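Local structure of ylmH (Streptococcus pneumoniae, 2FPH) at residues Leu53-Ser58 and Val69-Asp74; Asp26-Phe31 and Pro73-Pro78; Lys16-Ile21 and Lys45-Thr50. The protein is a cell division protein that probably binds nucleic acid, with a putative RNA-binding domain of the RRM clan. All blocks are in the same frame, centred on the assembly; numbering follows the deposited sequence.

All three interactions lie in the N-terminal part of the chain, on one side of its centre. Interaction 3 is buried and apolar. It joins helices 11-27 and 38-50. Interaction 1 is partly buried and is a beta hairpin held by backbone hydrogen bonds. The two helices cover its C55 and L71 side. Interaction 2 is a surface contact of prolines with aromatic rings, with one cross-segment hydrogen bond. It shares P73 and D74 with interaction 1 and helix 11-27 with interaction 3. The backbone links them further. L53 N approaches A48 O, and F31 N approaches L71 O, each at 2.8 Å and each probably a hydrogen bond.

Interaction 1: Leu53-Ser58 and Val69-Asp74; sequences LACSSS and VLLYPD
S56 O accepts a hydrogen bond from L70 N at 2.8 Å. The bond is close to straight, with 177° at the hydrogen. The same oxygen also meets the CA-H of V69. S56 N returns a bond to L70 O at 3.0 Å. The next hydrogen-bonded pair is A54 with Y72. Y72 N gives a sound bond to A54 O, but A54 N reaches Y72 O only weakly. A water reinforces this end: it accepts from A54 N and donates to Y72 O and D74 OD1. The Y72 ring turns across the strand 54-57, with CG between its own N and carbonyl carbon (chi1 51°). One ring face takes A54 CB, which sits a tight 3.3 Å from Y72 CE2. S56 OG lies 3.5 Å from Y72 CE1; it is buried and has no polar partner in the model. On the other side of the sheet, C55 SG touches V69 CG1 at 3.6 Å and L71 CD2 at 4.0 Å. This antiparallel hairpin has helices 38-50 and 11-27 on its C55 and L71 side. F83 and P78 flank the A54 and Y72 side, and strand 31-32 pairs with the other edge of 69-72.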
loop_
_atom_site.group_PDB
_atom_site.type_symbol
_atom_site.label_atom_id
_atom_site.label_comp_id
_atom_site.label_asym_id
_atom_site.label_seq_id
_atom_site.Cartn_x
_atom_site.Cartn_y
_atom_site.Cartn_z
ATOM N N LEU A 53 -3.736 -12.656 16.858
ATOM C CA LEU A 53 -3.854 -13.024 15.459
ATOM C C LEU A 53 -2.474 -12.843 14.872
ATOM O O LEU A 53 -1.790 -11.864 15.210
ATOM C CB LEU A 53 -4.822 -12.059 14.731
ATOM C CG LEU A 53 -6.339 -12.281 14.731
ATOM C CD1 LEU A 53 -6.954 -11.179 13.815
ATOM C CD2 LEU A 53 -6.672 -13.608 14.180
ATOM N N ALA A 54 -2.075 -13.735 13.977
ATOM C CA ALA A 54 -0.830 -13.525 13.212
ATOM C C ALA A 54 -0.971 -12.367 12.235
ATOM O O ALA A 54 -2.054 -12.062 11.758
ATOM C CB ALA A 54 -0.410 -14.759 12.524
ATOM N N CYS A 55 0.143 -11.675 12.000
ATOM C CA CYS A 55 0.175 -10.437 11.262
ATOM C C CYS A 55 1.466 -10.486 10.419
ATOM O O CYS A 55 2.494 -10.838 10.977
ATOM C CB CYS A 55 0.226 -9.257 12.280
ATOM S SG CYS A 55 0.147 -7.586 11.714
ATOM N N SER A 56 1.392 -10.263 9.102
ATOM C CA SER A 56 2.594 -10.026 8.273
ATOM C C SER A 56 2.400 -8.739 7.478
ATOM O O SER A 56 1.320 -8.467 7.028
ATOM C CB SER A 56 2.901 -11.209 7.336
ATOM O OG SER A 56 1.809 -11.501 6.528
ATOM N N SER A 57 3.457 -7.934 7.384
ATOM C CA SER A 57 3.465 -6.685 6.677
ATOM C C SER A 57 4.197 -6.848 5.373
ATOM O O SER A 57 5.253 -7.530 5.349
ATOM C CB SER A 57 4.189 -5.629 7.489
ATOM O OG SER A 57 4.454 -4.486 6.704
ATOM N N SER A 58 3.730 -6.200 4.292
ATOM C CA SER A 58 4.435 -6.265 3.013
ATOM C C SER A 58 5.878 -5.685 3.176
ATOM O O SER A 58 6.770 -6.010 2.394
ATOM C CB SER A 58 3.695 -5.567 1.884
ATOM O OG SER A 58 3.458 -4.209 2.174
ATOM N N VAL A 69 -1.005 -4.966 5.097
ATOM C CA VAL A 69 -0.841 -5.936 6.137
ATOM C C VAL A 69 -1.825 -7.040 5.954
ATOM O O VAL A 69 -2.998 -6.834 5.563
ATOM C CB VAL A 69 -0.998 -5.254 7.579
ATOM C CG1 VAL A 69 -1.217 -6.217 8.726
ATOM C CG2 VAL A 69 0.201 -4.332 7.917
ATOM N N LEU A 70 -1.364 -8.226 6.271
ATOM C CA LEU A 70 -2.258 -9.373 6.253
ATOM C C LEU A 70 -2.481 -9.838 7.677
ATOM O O LEU A 70 -1.535 -10.048 8.444
ATOM C CB LEU A 70 -1.624 -10.439 5.409
ATOM C CG LEU A 70 -1.741 -10.399 3.924
ATOM C CD1 LEU A 70 -0.692 -11.313 3.338
ATOM C CD2 LEU A 70 -3.247 -10.830 3.644
ATOM N N LEU A 71 -3.750 -9.987 8.065
ATOM C CA LEU A 71 -4.137 -10.521 9.382
ATOM C C LEU A 71 -4.686 -11.917 9.144
ATOM O O LEU A 71 -5.494 -12.061 8.240
ATOM C CB LEU A 71 -5.193 -9.599 9.999
ATOM C CG LEU A 71 -4.731 -8.158 10.326
ATOM C CD1 LEU A 71 -5.825 -7.147 10.648
ATOM C CD2 LEU A 71 -3.802 -8.176 11.469
ATOM N N TYR A 72 -4.330 -12.963 9.930
ATOM C CA TYR A 72 -4.710 -14.315 9.533
ATOM C C TYR A 72 -4.655 -15.336 10.659
ATOM O O TYR A 72 -3.976 -15.104 11.658
ATOM C CB TYR A 72 -3.908 -14.811 8.347
ATOM C CG TYR A 72 -2.418 -14.659 8.542
ATOM C CD1 TYR A 72 -1.797 -13.474 8.227
ATOM C CD2 TYR A 72 -1.637 -15.686 9.069
ATOM C CE1 TYR A 72 -0.446 -13.285 8.441
ATOM C CE2 TYR A 72 -0.219 -15.490 9.271
ATOM C CZ TYR A 72 0.336 -14.301 8.927
ATOM O OH TYR A 72 1.702 -14.067 9.134
ATOM N N PRO A 73 -5.485 -16.376 10.541
ATOM C CA PRO A 73 -5.408 -17.522 11.456
ATOM C C PRO A 73 -4.132 -18.316 11.178
ATOM O O PRO A 73 -3.567 -18.184 10.100
ATOM C CB PRO A 73 -6.637 -18.341 11.084
ATOM C CG PRO A 73 -7.514 -17.392 10.375
ATOM C CD PRO A 73 -6.560 -16.585 9.555
ATOM N N ASP A 74 -3.789 -19.226 12.096
ATOM C CA ASP A 74 -2.472 -19.893 12.113
ATOM C C ASP A 74 -2.215 -20.896 10.986
ATOM O O ASP A 74 -1.040 -21.073 10.552
ATOM C CB ASP A 74 -2.239 -20.553 13.453
ATOM C CG ASP A 74 -2.112 -19.547 14.601
ATOM O OD1 ASP A 74 -1.698 -18.367 14.393
ATOM O OD2 ASP A 74 -2.429 -19.854 15.768
HETATM O O HOH W 1 -3.376 -16.658 13.702
HETATM O O HOH W 2 4.645 -12.872 10.363
#

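Interaction 2: Asp26-Phe31 and Pro73-Pro78; sequences DSYAPF and PDYFQP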
loop_
_atom_site.group_PDB
_atom_site.type_symbol
_atom_site.label_atom_id
_atom_site.label_comp_id
_atom_site.label_asym_id
_atom_site.label_seq_id
_atom_site.Cartn_x
_atom_site.Cartn_y
_atom_site.Cartn_z
ATOM N N ASP A 26 -14.429 -13.394 12.392
ATOM C CA ASP A 26 -15.741 -13.851 11.880
ATOM C C ASP A 26 -15.571 -14.892 10.802
ATOM O O ASP A 26 -16.348 -15.837 10.718
ATOM C CB ASP A 26 -16.486 -12.690 11.261
ATOM C CG ASP A 26 -17.066 -11.705 12.269
ATOM O OD1 ASP A 26 -17.157 -11.966 13.476
ATOM O OD2 ASP A 26 -17.546 -10.609 11.886
ATOM N N SER A 27 -14.493 -14.774 10.025
ATOM C CA SER A 27 -14.359 -15.501 8.788
ATOM C C SER A 27 -13.396 -16.664 8.906
ATOM O O SER A 27 -13.414 -17.527 8.029
ATOM C CB SER A 27 -13.883 -14.577 7.676
ATOM O OG SER A 27 -12.630 -14.011 7.995
ATOM N N TYR A 28 -12.580 -16.631 9.955
ATOM C CA TYR A 28 -11.369 -17.499 10.143
ATOM C C TYR A 28 -10.668 -17.579 8.768
ATOM O O TYR A 28 -10.305 -18.684 8.179
ATOM C CB TYR A 28 -11.772 -18.837 10.826
ATOM C CG TYR A 28 -10.693 -19.779 11.183
ATOM C CD1 TYR A 28 -9.989 -19.697 12.327
ATOM C CD2 TYR A 28 -10.498 -20.910 10.385
ATOM C CE1 TYR A 28 -8.998 -20.655 12.632
ATOM C CE2 TYR A 28 -9.567 -21.825 10.673
ATOM C CZ TYR A 28 -8.811 -21.712 11.794
ATOM O OH TYR A 28 -7.881 -22.680 12.022
ATOM N N ALA A 29 -10.456 -16.382 8.210
ATOM C CA ALA A 29 -9.729 -16.264 6.950
ATOM C C ALA A 29 -8.860 -15.014 6.950
ATOM O O ALA A 29 -9.065 -14.131 7.740
ATOM C CB ALA A 29 -10.648 -16.196 5.807
ATOM N N PRO A 30 -7.859 -14.950 6.089
ATOM C CA PRO A 30 -6.987 -13.764 6.131
ATOM C C PRO A 30 -7.764 -12.544 5.664
ATOM O O PRO A 30 -8.650 -12.661 4.772
ATOM C CB PRO A 30 -5.838 -14.104 5.159
ATOM C CG PRO A 30 -5.953 -15.587 5.002
ATOM C CD PRO A 30 -7.432 -15.910 5.067
ATOM N N PHE A 31 -7.378 -11.388 6.225
ATOM C CA PHE A 31 -7.858 -10.093 5.789
ATOM C C PHE A 31 -6.644 -9.263 5.375
ATOM O O PHE A 31 -5.660 -9.234 6.091
ATOM C CB PHE A 31 -8.570 -9.339 6.921
ATOM C CG PHE A 31 -9.089 -7.997 6.464
ATOM C CD1 PHE A 31 -10.167 -7.943 5.573
ATOM C CD2 PHE A 31 -8.442 -6.813 6.770
ATOM C CE1 PHE A 31 -10.623 -6.752 5.073
ATOM C CE2 PHE A 31 -8.898 -5.594 6.238
ATOM C CZ PHE A 31 -9.999 -5.586 5.374
ATOM N N PRO A 73 -5.485 -16.376 10.541
ATOM C CA PRO A 73 -5.408 -17.522 11.456
ATOM C C PRO A 73 -4.132 -18.316 11.178
ATOM O O PRO A 73 -3.567 -18.184 10.100
ATOM C CB PRO A 73 -6.637 -18.341 11.084
ATOM C CG PRO A 73 -7.514 -17.392 10.375
ATOM C CD PRO A 73 -6.560 -16.585 9.555
ATOM N N ASP A 74 -3.789 -19.226 12.096
ATOM C CA ASP A 74 -2.472 -19.893 12.113
ATOM C C ASP A 74 -2.215 -20.896 10.986
ATOM O O ASP A 74 -1.040 -21.073 10.552
ATOM C CB ASP A 74 -2.239 -20.553 13.453
ATOM C CG ASP A 74 -2.112 -19.547 14.601
ATOM O OD1 ASP A 74 -1.698 -18.367 14.393
ATOM O OD2 ASP A 74 -2.429 -19.854 15.768
ATOM N N TYR A 75 -3.276 -21.487 10.466
ATOM C CA TYR A 75 -3.140 -22.361 9.329
ATOM C C TYR A 75 -2.453 -21.650 8.122
ATOM O O TYR A 75 -1.798 -22.300 7.314
ATOM C CB TYR A 75 -4.498 -22.941 8.943
ATOM C CG TYR A 75 -5.451 -21.978 8.264
ATOM C CD1 TYR A 75 -6.369 -21.239 9.012
ATOM C CD2 TYR A 75 -5.470 -21.856 6.885
ATOM C CE1 TYR A 75 -7.240 -20.340 8.398
ATOM C CE2 TYR A 75 -6.361 -20.967 6.242
ATOM C CZ TYR A 75 -7.244 -20.223 7.020
ATOM O OH TYR A 75 -8.116 -19.378 6.399
ATOM N N PHE A 76 -2.575 -20.330 8.008
ATOM C CA PHE A 76 -2.143 -19.627 6.787
ATOM C C PHE A 76 -0.640 -19.229 6.930
ATOM O O PHE A 76 -0.300 -18.627 7.881
ATOM C CB PHE A 76 -3.066 -18.405 6.597
ATOM C CG PHE A 76 -2.943 -17.717 5.250
ATOM C CD1 PHE A 76 -3.570 -18.240 4.126
ATOM C CD2 PHE A 76 -2.279 -16.517 5.132
ATOM C CE1 PHE A 76 -3.504 -17.608 2.910
ATOM C CE2 PHE A 76 -2.206 -15.857 3.898
ATOM C CZ PHE A 76 -2.800 -16.422 2.780
ATOM N N GLN A 77 0.327 -19.485 6.046
ATOM C CA GLN A 77 0.351 -19.666 4.634
ATOM C C GLN A 77 1.078 -18.462 3.891
ATOM O O GLN A 77 1.338 -18.668 2.770
ATOM C CB GLN A 77 -1.008 -20.030 3.994
ATOM C CG GLN A 77 -1.275 -21.509 3.772
ATOM C CD GLN A 77 -2.706 -21.830 3.391
ATOM O OE1 GLN A 77 -3.192 -21.411 2.328
ATOM N NE2 GLN A 77 -3.397 -22.581 4.259
ATOM N N PRO A 78 1.429 -17.277 4.449
ATOM C CA PRO A 78 1.498 -16.066 3.584
ATOM C C PRO A 78 2.673 -16.062 2.592
ATOM O O PRO A 78 3.777 -16.452 2.976
ATOM C CB PRO A 78 1.640 -14.907 4.559
ATOM C CG PRO A 78 1.458 -15.608 6.001
ATOM C CD PRO A 78 1.904 -16.964 5.797
#
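Y75 OH donates a hydrogen bond to Y28 O at 2.9 Å. The donor is tilted 22° from the carbonyl plane, and the oxygen lies at the edge of the Y75 ring. The two tyrosine rings also touch, Y28 CE2 to Y75 CE1 at 3.6 Å. Their planes are 36° apart, so the pair is oblique. P73 CB sits over one face of the Y28 ring, 4.0 Å from the centroid, in a CH-pi contact. P73 CG lies against the backbone, 3.5 Å from Y28 C. Further along, P30 CG stands over the centre of the F76 ring, 3.5 Å from the centroid and only 6° off the normal. Q77 CB lies over the opposite face of that ring.

The backbone positions these groups. Y28 is the first residue to leave helix 11-27, and its phi is positive. A type I turn runs from P73 to F76, closed by F76 N to P73 O, and it presents P73, Y75 and F76 to the other segment. V24 of helix 11-27 touches P73, and Y72 touches P30. Proline-on-aromatic CH-pi packing thus joins the end of helix 11-27 and its link to strand 31-32 to a type I turn, where the chain leaves strand 69-72 towards strand 85-91.

Interaction 3: Lys16-Ile21 and Lys45-Thr50; sequences KGMEWI and KILAKT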
loop_
_atom_site.group_PDB
_atom_site.type_symbol
_atom_site.label_atom_id
_atom_site.label_comp_id
_atom_site.label_asym_id
_atom_site.label_seq_id
_atom_site.Cartn_x
_atom_site.Cartn_y
_atom_site.Cartn_z
ATOM N N LYS A 16 -10.627 1.273 13.223
ATOM C CA LYS A 16 -10.616 0.534 11.952
ATOM C C LYS A 16 -9.903 -0.796 12.135
ATOM O O LYS A 16 -10.288 -1.874 11.595
ATOM C CB LYS A 16 -9.902 1.323 10.827
ATOM C CG LYS A 16 -10.563 2.615 10.344
ATOM C CD LYS A 16 -9.685 3.215 9.207
ATOM C CE LYS A 16 -10.401 4.304 8.394
ATOM N NZ LYS A 16 -11.171 3.712 7.260
ATOM N N GLY A 17 -8.817 -0.757 12.891
ATOM C CA GLY A 17 -8.013 -1.956 13.151
ATOM C C GLY A 17 -8.816 -3.034 13.845
ATOM O O GLY A 17 -8.714 -4.222 13.505
ATOM N N MET A 18 -9.647 -2.633 14.792
ATOM C CA MET A 18 -10.527 -3.560 15.512
ATOM C C MET A 18 -11.593 -4.169 14.624
ATOM O O MET A 18 -11.887 -5.411 14.746
ATOM C CB MET A 18 -11.160 -2.868 16.764
ATOM C CG MET A 18 -10.222 -2.583 17.858
ATOM S SD MET A 18 -9.198 -3.918 18.485
ATOM C CE MET A 18 -10.492 -4.979 18.931
ATOM N N GLU A 19 -12.048 -3.405 13.642
ATOM C CA GLU A 19 -12.986 -3.915 12.603
ATOM C C GLU A 19 -12.331 -4.975 11.767
ATOM O O GLU A 19 -12.926 -6.040 11.479
ATOM C CB GLU A 19 -13.627 -2.767 11.736
ATOM C CG GLU A 19 -14.372 -1.759 12.629
ATOM C CD GLU A 19 -14.769 -0.428 11.989
ATOM O OE1 GLU A 19 -14.039 0.124 11.120
ATOM O OE2 GLU A 19 -15.837 0.091 12.389
ATOM N N TRP A 20 -11.075 -4.740 11.392
ATOM C CA TRP A 20 -10.340 -5.722 10.590
ATOM C C TRP A 20 -10.092 -7.003 11.381
ATOM O O TRP A 20 -10.227 -8.100 10.841
ATOM C CB TRP A 20 -9.027 -5.147 10.094
ATOM C CG TRP A 20 -9.228 -3.982 9.135
ATOM C CD1 TRP A 20 -10.349 -3.660 8.415
ATOM C CD2 TRP A 20 -8.292 -2.946 8.885
ATOM N NE1 TRP A 20 -10.154 -2.505 7.682
ATOM C CE2 TRP A 20 -8.887 -2.045 7.953
ATOM C CE3 TRP A 20 -6.993 -2.690 9.333
ATOM C CZ2 TRP A 20 -8.217 -0.913 7.485
ATOM C CZ3 TRP A 20 -6.311 -1.539 8.815
ATOM C CH2 TRP A 20 -6.934 -0.692 7.953
ATOM N N ILE A 21 -9.695 -6.854 12.621
ATOM C CA ILE A 21 -9.517 -8.026 13.497
ATOM C C ILE A 21 -10.801 -8.827 13.628
ATOM O O ILE A 21 -10.763 -10.027 13.433
ATOM C CB ILE A 21 -8.986 -7.570 14.841
ATOM C CG1 ILE A 21 -7.504 -7.190 14.676
ATOM C CG2 ILE A 21 -9.143 -8.599 15.922
ATOM C CD1 ILE A 21 -6.990 -6.540 15.810
ATOM N N LYS A 45 0.105 -4.067 14.293
ATOM C CA LYS A 45 0.917 -5.139 14.872
ATOM C C LYS A 45 0.679 -5.338 16.393
ATOM O O LYS A 45 0.538 -6.462 16.840
ATOM C CB LYS A 45 2.402 -4.864 14.613
ATOM C CG LYS A 45 2.808 -5.189 13.181
ATOM C CD LYS A 45 4.136 -4.602 12.829
ATOM C CE LYS A 45 4.703 -5.100 11.484
ATOM N NZ LYS A 45 4.084 -6.352 10.999
ATOM N N ILE A 46 0.551 -4.246 17.117
ATOM C CA ILE A 46 0.213 -4.292 18.550
ATOM C C ILE A 46 -1.200 -4.908 18.818
ATOM O O ILE A 46 -1.353 -5.894 19.594
ATOM C CB ILE A 46 0.320 -2.950 19.211
ATOM C CG1 ILE A 46 1.777 -2.432 19.201
ATOM C CG2 ILE A 46 -0.125 -3.042 20.638
ATOM C CD1 ILE A 46 1.810 -0.906 19.427
ATOM N N LEU A 47 -2.182 -4.400 18.075
ATOM C CA LEU A 47 -3.566 -4.930 18.194
ATOM C C LEU A 47 -3.586 -6.422 17.855
ATOM O O LEU A 47 -4.188 -7.206 18.557
ATOM C CB LEU A 47 -4.511 -4.138 17.292
ATOM C CG LEU A 47 -5.665 -3.252 17.762
ATOM C CD1 LEU A 47 -5.466 -2.608 19.140
ATOM C CD2 LEU A 47 -6.085 -2.281 16.705
ATOM N N ALA A 48 -2.975 -6.822 16.745
ATOM C CA ALA A 48 -2.933 -8.215 16.327
ATOM C C ALA A 48 -2.350 -9.125 17.416
ATOM O O ALA A 48 -2.961 -10.118 17.791
ATOM C CB ALA A 48 -2.170 -8.357 15.053
ATOM N N LYS A 49 -1.211 -8.742 17.987
ATOM C CA LYS A 49 -0.584 -9.483 19.088
ATOM C C LYS A 49 -1.545 -9.635 20.279
ATOM O O LYS A 49 -1.702 -10.724 20.858
ATOM C CB LYS A 49 0.707 -8.761 19.495
ATOM C CG LYS A 49 1.982 -9.330 18.787
ATOM C CD LYS A 49 3.243 -8.523 19.146
ATOM C CE LYS A 49 4.051 -8.103 17.919
ATOM N NZ LYS A 49 5.421 -7.487 18.258
ATOM N N THR A 50 -2.212 -8.543 20.609
ATOM C CA THR A 50 -3.132 -8.473 21.731
ATOM C C THR A 50 -4.245 -9.529 21.575
ATOM O O THR A 50 -4.651 -10.164 22.555
ATOM C CB THR A 50 -3.690 -7.083 21.823
ATOM O OG1 THR A 50 -2.635 -6.152 22.170
ATOM C CG2 THR A 50 -4.647 -6.986 22.960
#
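L47 lays its branched end against M18 SD, with L47 CG 3.7 Å from the sulfur. Both of its methyls are near the sulfur too, and the two side chains cross at about a right angle. M18 is bent at chi2 and chi3, both close to -55°, which folds the chain back rather than extending it. L47 CD2 turns to the backbone of G17 and lies 4.0 Å from G17 C. G17 has no side chain, so the methyl can come down on the helix itself. The CA atoms of G17 and L47 are 7.4 Å apart. I21 packs beside M18 on L47. Its CD1 meets L47 CB at 3.8 Å and comes 4.1 Å from A48 N. L47 chi1 is -115°, away from the staggered positions, which may reflect the tight fit.

No hydrogen bond links the two segments. Within 45-50, T50 OG1 bonds to I46 O at 2.9 Å, and that oxygen also takes T50 N. Toward the sheet, W20 stacks on F31 and touches L71, and A48 touches C55 and L71. The axes of the two short helical segments approach to 10.2 Å and run at 42° to each other. Together helices 11-27 and 38-50 form a two-helix layer on one face of a three-stranded antiparallel sheet, as in a two-layer alpha/beta sandwich.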